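Local atomic coordinates of peptidoglycan recognition protein 3 (Branchiostoma belcheri tsingtauense, PDB entry 4Z8I), a protein that probably hydrolyses the amide bond between N-acetylmuramic acid and L-alanine in bacterial peptidoglycan as a zinc-containing amidase, aided by a fused chitin-binding domain. Residues 200-203 and 204-207; 209-213 and 214-218. One frame throughout, in Å; residues are numbered along the deposited sequence.

In the fold
Both contacts belong to the zinc site of the amidase fold, their centres about 10 Å apart. Interaction 1 comes first, where strand 197-201, an outermost strand of the mixed sheet, turns into the short helix 202-205 and supplies His202. Interaction 2 follows within a few residues: its loop brings Cys210 to the same metal, then enters helix 213-218. His93, on the neighbouring parallel strand 87-94, completes the protein ligands. Arg203 and Asp204 of interaction 1 reach Ala209 and Tyr216 of interaction 2, so the two turns that carry zinc ligands are tied directly to each other. Two histidines, a cysteine and a water round the zinc are the arrangement expected of an amidase-type recognition protein.

Interaction 1 of 2, residues 200-203 and 204-207; sequences YGHR and DVGS. With ZN (zinc ion), chain B.
Gly201 and Asp204 hold each other across the turn by two bonds. The N-H of Gly201 points almost straight (164°) at Asp204 OD2, 2.9 Å from N to OD2, and meets it on the anti side, somewhat out of the carboxylate plane. In return Asp204 N donates to Gly201 O over 3.0 Å, from above the carbonyl plane. The carboxylate can reach back because CG lies beside its own backbone N (chi1 -73°). Asp204 CB also rests at the edge of the Tyr200 ring, 4.1 Å from Tyr200 CD2. Further round the turn, Val205 N donates to His202 O (3.1 Å), and Gly206 N adds a weak bond to the same oxygen. His202 CG is anti to its backbone N (chi1 -171°), which swings the imidazole out to the zinc; ND1 binds the metal at 2.0 Å, while Val205 CG1 sits at the ring edge, 4.1 Å from His202 CD2. An acidic side chain suits position 204, since both carboxylate oxygens serve as hydrogen-bond acceptors: OD2 for Gly201 N and Tyr225 OH, OD1 for Tyr216 OH. These bonds fix the carboxylate's rotation and probably steady the turn from which His202 reaches the zinc.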
loop_
_atom_site.group_PDB
_atom_site.type_symbol
_atom_site.label_atom_id
_atom_site.label_comp_id
_atom_site.label_asym_id
_atom_site.label_seq_id
_atom_site.Cartn_x
_atom_site.Cartn_y
_atom_site.Cartn_z
ATOM N N TYR A 200 -5.849 10.717 1.989
ATOM C CA TYR A 200 -5.678 12.005 1.323
ATOM C C TYR A 200 -4.746 11.881 0.125
ATOM O O TYR A 200 -3.859 11.028 0.103
ATOM C CB TYR A 200 -5.076 13.045 2.279
ATOM C CG TYR A 200 -5.870 13.319 3.532
ATOM C CD1 TYR A 200 -5.820 12.451 4.614
ATOM C CD2 TYR A 200 -6.642 14.465 3.648
ATOM C CE1 TYR A 200 -6.538 12.708 5.764
ATOM C CE2 TYR A 200 -7.363 14.728 4.799
ATOM C CZ TYR A 200 -7.303 13.845 5.854
ATOM O OH TYR A 200 -8.011 14.093 7.004
ATOM N N GLY A 201 -4.949 12.740 -0.866
ATOM C CA GLY A 201 -3.922 12.993 -1.859
ATOM C C GLY A 201 -3.072 14.117 -1.300
ATOM O O GLY A 201 -3.519 14.832 -0.404
ATOM N N HIS A 202 -1.855 14.281 -1.806
ATOM C CA HIS A 202 -0.971 15.332 -1.306
ATOM C C HIS A 202 -1.599 16.714 -1.491
ATOM O O HIS A 202 -1.483 17.577 -0.622
ATOM C CB HIS A 202 0.391 15.263 -2.000
ATOM C CG HIS A 202 1.422 16.170 -1.404
ATOM N ND1 HIS A 202 2.644 16.399 -2.000
ATOM C CD2 HIS A 202 1.422 16.896 -0.261
ATOM C CE1 HIS A 202 3.349 17.231 -1.254
ATOM N NE2 HIS A 202 2.629 17.549 -0.193
ATOM N N ARG A 203 -2.280 16.911 -2.616
ATOM C CA ARG A 203 -2.906 18.195 -2.920
ATOM C C ARG A 203 -4.033 18.525 -1.949
ATOM O O ARG A 203 -4.417 19.687 -1.805
ATOM C CB ARG A 203 -3.442 18.205 -4.354
ATOM C CG ARG A 203 -4.537 17.179 -4.608
ATOM C CD ARG A 203 -5.124 17.313 -6.003
ATOM N NE ARG A 203 -4.126 17.103 -7.047
ATOM C CZ ARG A 203 -4.384 17.172 -8.349
ATOM N NH1 ARG A 203 -5.612 17.444 -8.769
ATOM N NH2 ARG A 203 -3.417 16.968 -9.231
ATOM N N ASP A 204 -4.567 17.500 -1.291
ATOM C CA ASP A 204 -5.657 17.689 -0.340
ATOM C C ASP A 204 -5.173 18.364 0.942
ATOM O O ASP A 204 -5.953 18.994 1.658
ATOM C CB ASP A 204 -6.308 16.345 0.000
ATOM C CG ASP A 204 -7.152 15.797 -1.134
ATOM O OD1 ASP A 204 -7.753 16.600 -1.878
ATOM O OD2 ASP A 204 -7.221 14.559 -1.275
ATOM N N VAL A 205 -3.879 18.235 1.215
ATOM C CA VAL A 205 -3.314 18.666 2.488
ATOM C C VAL A 205 -2.219 19.723 2.297
ATOM O O VAL A 205 -1.737 20.316 3.264
ATOM C CB VAL A 205 -2.750 17.453 3.256
ATOM C CG1 VAL A 205 -1.419 17.027 2.659
ATOM C CG2 VAL A 205 -2.613 17.759 4.738
ATOM N N GLY A 206 -1.839 19.962 1.045
ATOM C CA GLY A 206 -0.816 20.945 0.735
ATOM C C GLY A 206 -1.065 21.665 -0.578
ATOM O O GLY A 206 -2.142 21.551 -1.162
ATOM N N SER A 207 -0.066 22.409 -1.042
ATOM C CA SER A 207 -0.178 23.129 -2.307
ATOM C C SER A 207 0.723 22.534 -3.384
ATOM O O SER A 207 1.796 23.064 -3.666
ATOM C CB SER A 207 0.150 24.611 -2.114
ATOM O OG SER A 207 0.166 25.298 -3.356
HETATM ZN ZN ZN B . 3.407 14.810 -2.851
HETATM O O HOH W 1 5.329 15.136 -2.714
#

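Interaction 2 of 2, residues 209-213 and 214-218. With ZN (zinc ion), chain B.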
loop_
_atom_site.group_PDB
_atom_site.type_symbol
_atom_site.label_atom_id
_atom_site.label_comp_id
_atom_site.label_asym_id
_atom_site.label_seq_id
_atom_site.Cartn_x
_atom_site.Cartn_y
_atom_site.Cartn_z
ATOM N N ALA A 209 0.529 19.756 -7.220
ATOM C CA ALA A 209 -0.285 19.011 -8.168
ATOM C C ALA A 209 -0.191 17.523 -7.835
ATOM O O ALA A 209 -0.856 16.692 -8.451
ATOM C CB ALA A 209 0.172 19.276 -9.590
ATOM N N CYS A 210 0.650 17.200 -6.856
ATOM C CA CYS A 210 0.796 15.834 -6.365
ATOM C C CYS A 210 -0.545 15.357 -5.821
ATOM O O CYS A 210 -1.236 16.109 -5.135
ATOM C CB CYS A 210 1.856 15.801 -5.259
ATOM S SG CYS A 210 2.492 14.178 -4.821
ATOM N N PRO A 211 -0.915 14.098 -6.100
ATOM C CA PRO A 211 -0.130 13.060 -6.773
ATOM C C PRO A 211 -0.412 12.961 -8.267
ATOM O O PRO A 211 -0.379 11.856 -8.807
ATOM C CB PRO A 211 -0.632 11.790 -6.095
ATOM C CG PRO A 211 -2.080 12.074 -5.871
ATOM C CD PRO A 211 -2.195 13.561 -5.602
ATOM N N GLY A 212 -0.683 14.084 -8.924
ATOM C CA GLY A 212 -1.032 14.062 -10.334
ATOM C C GLY A 212 -2.520 13.853 -10.542
ATOM O O GLY A 212 -3.162 13.149 -9.766
ATOM N N ASN A 213 -3.065 14.459 -11.594
ATOM C CA ASN A 213 -4.505 14.429 -11.858
ATOM C C ASN A 213 -5.157 13.044 -11.901
ATOM O O ASN A 213 -6.112 12.788 -11.172
ATOM C CB ASN A 213 -4.831 15.188 -13.150
ATOM C CG ASN A 213 -4.749 16.694 -12.984
ATOM O OD1 ASN A 213 -4.941 17.225 -11.891
ATOM N ND2 ASN A 213 -4.473 17.392 -14.078
ATOM N N LEU A 214 -4.652 12.162 -12.759
ATOM C CA LEU A 214 -5.291 10.860 -12.976
ATOM C C LEU A 214 -5.207 9.916 -11.772
ATOM O O LEU A 214 -6.181 9.234 -11.438
ATOM C CB LEU A 214 -4.736 10.181 -14.232
ATOM C CG LEU A 214 -5.034 10.871 -15.567
ATOM C CD1 LEU A 214 -4.906 9.894 -16.721
ATOM C CD2 LEU A 214 -6.415 11.487 -15.553
ATOM N N LEU A 215 -4.048 9.877 -11.124
ATOM C CA LEU A 215 -3.893 9.089 -9.909
ATOM C C LEU A 215 -4.803 9.629 -8.807
ATOM O O LEU A 215 -5.426 8.861 -8.066
ATOM C CB LEU A 215 -2.435 9.092 -9.450
ATOM C CG LEU A 215 -2.156 8.347 -8.145
ATOM C CD1 LEU A 215 -2.675 6.923 -8.232
ATOM C CD2 LEU A 215 -0.672 8.354 -7.828
ATOM N N TYR A 216 -4.881 10.954 -8.711
ATOM C CA TYR A 216 -5.755 11.605 -7.741
ATOM C C TYR A 216 -7.214 11.267 -8.022
ATOM O O TYR A 216 -8.013 11.138 -7.098
ATOM C CB TYR A 216 -5.552 13.121 -7.757
ATOM C CG TYR A 216 -6.407 13.872 -6.763
ATOM C CD1 TYR A 216 -6.104 13.856 -5.408
ATOM C CD2 TYR A 216 -7.507 14.606 -7.180
ATOM C CE1 TYR A 216 -6.878 14.543 -4.497
ATOM C CE2 TYR A 216 -8.287 15.297 -6.276
ATOM C CZ TYR A 216 -7.967 15.263 -4.937
ATOM O OH TYR A 216 -8.743 15.951 -4.035
ATOM N N ASP A 217 -7.555 11.129 -9.301
ATOM C CA ASP A 217 -8.898 10.712 -9.684
ATOM C C ASP A 217 -9.143 9.271 -9.248
ATOM O O ASP A 217 -10.221 8.941 -8.754
ATOM C CB ASP A 217 -9.113 10.847 -11.195
ATOM C CG ASP A 217 -9.378 12.279 -11.626
ATOM O OD1 ASP A 217 -9.742 13.109 -10.766
ATOM O OD2 ASP A 217 -9.233 12.569 -12.833
ATOM N N ASP A 218 -8.138 8.416 -9.427
ATOM C CA ASP A 218 -8.284 7.007 -9.071
ATOM C C ASP A 218 -8.462 6.806 -7.565
ATOM O O ASP A 218 -9.292 6.003 -7.141
ATOM C CB ASP A 218 -7.102 6.183 -9.593
ATOM C CG ASP A 218 -7.296 4.687 -9.394
ATOM O OD1 ASP A 218 -7.984 4.055 -10.224
ATOM O OD2 ASP A 218 -6.753 4.138 -8.412
HETATM ZN ZN ZN B . 3.407 14.810 -2.851
HETATM O O HOH W 1 5.329 15.136 -2.714
#
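Pro211 packs its ring against two residues of the first helical turn. Its CB lies 3.8 Å from CD2 of Leu215, and its CD lies 3.9 Å from CD1 of Tyr216, whose ring it meets obliquely. The Tyr216 ring stands there because CG is anti to the backbone N (chi1 -179°). Leucine suits the neighbouring site, where its branched end meets an apolar ring.

Backbone hydrogen bonds start the helix. Gly212 is the N-cap, and its O accepts Tyr216 N at 3.0 Å, the donor nearly in line with the carbonyl (161°). Asn213 O takes Asp217 N at 2.9 Å. Before the helix, Gly212 N closes a turn onto Ala209 O (2.7 Å). A positive phi of 87° explains the glycine, since a CB there would press on the preceding carbonyl oxygen.

The metal bond comes from Cys210, whose SG lies 2.3 Å from the zinc; cysteine suits this place because its soft sulfur binds zinc well. The peptide bond joining it to Pro211 is cis, a form proline tolerates readily. With an alanine here, the CD contact with Tyr216 would go and the cis bond would probably be harder to keep, disturbing the approach of Cys210 to the metal.

Cys210 and Pro211 touch His94 at strand 87-94, while Leu215 faces Phe167 and Pro172 in a loop. Asn213 OD1 receives Arg203 NH2, and Arg203 also makes a cation-pi contact with Tyr216, linking helix 213-218 to helix 202-205.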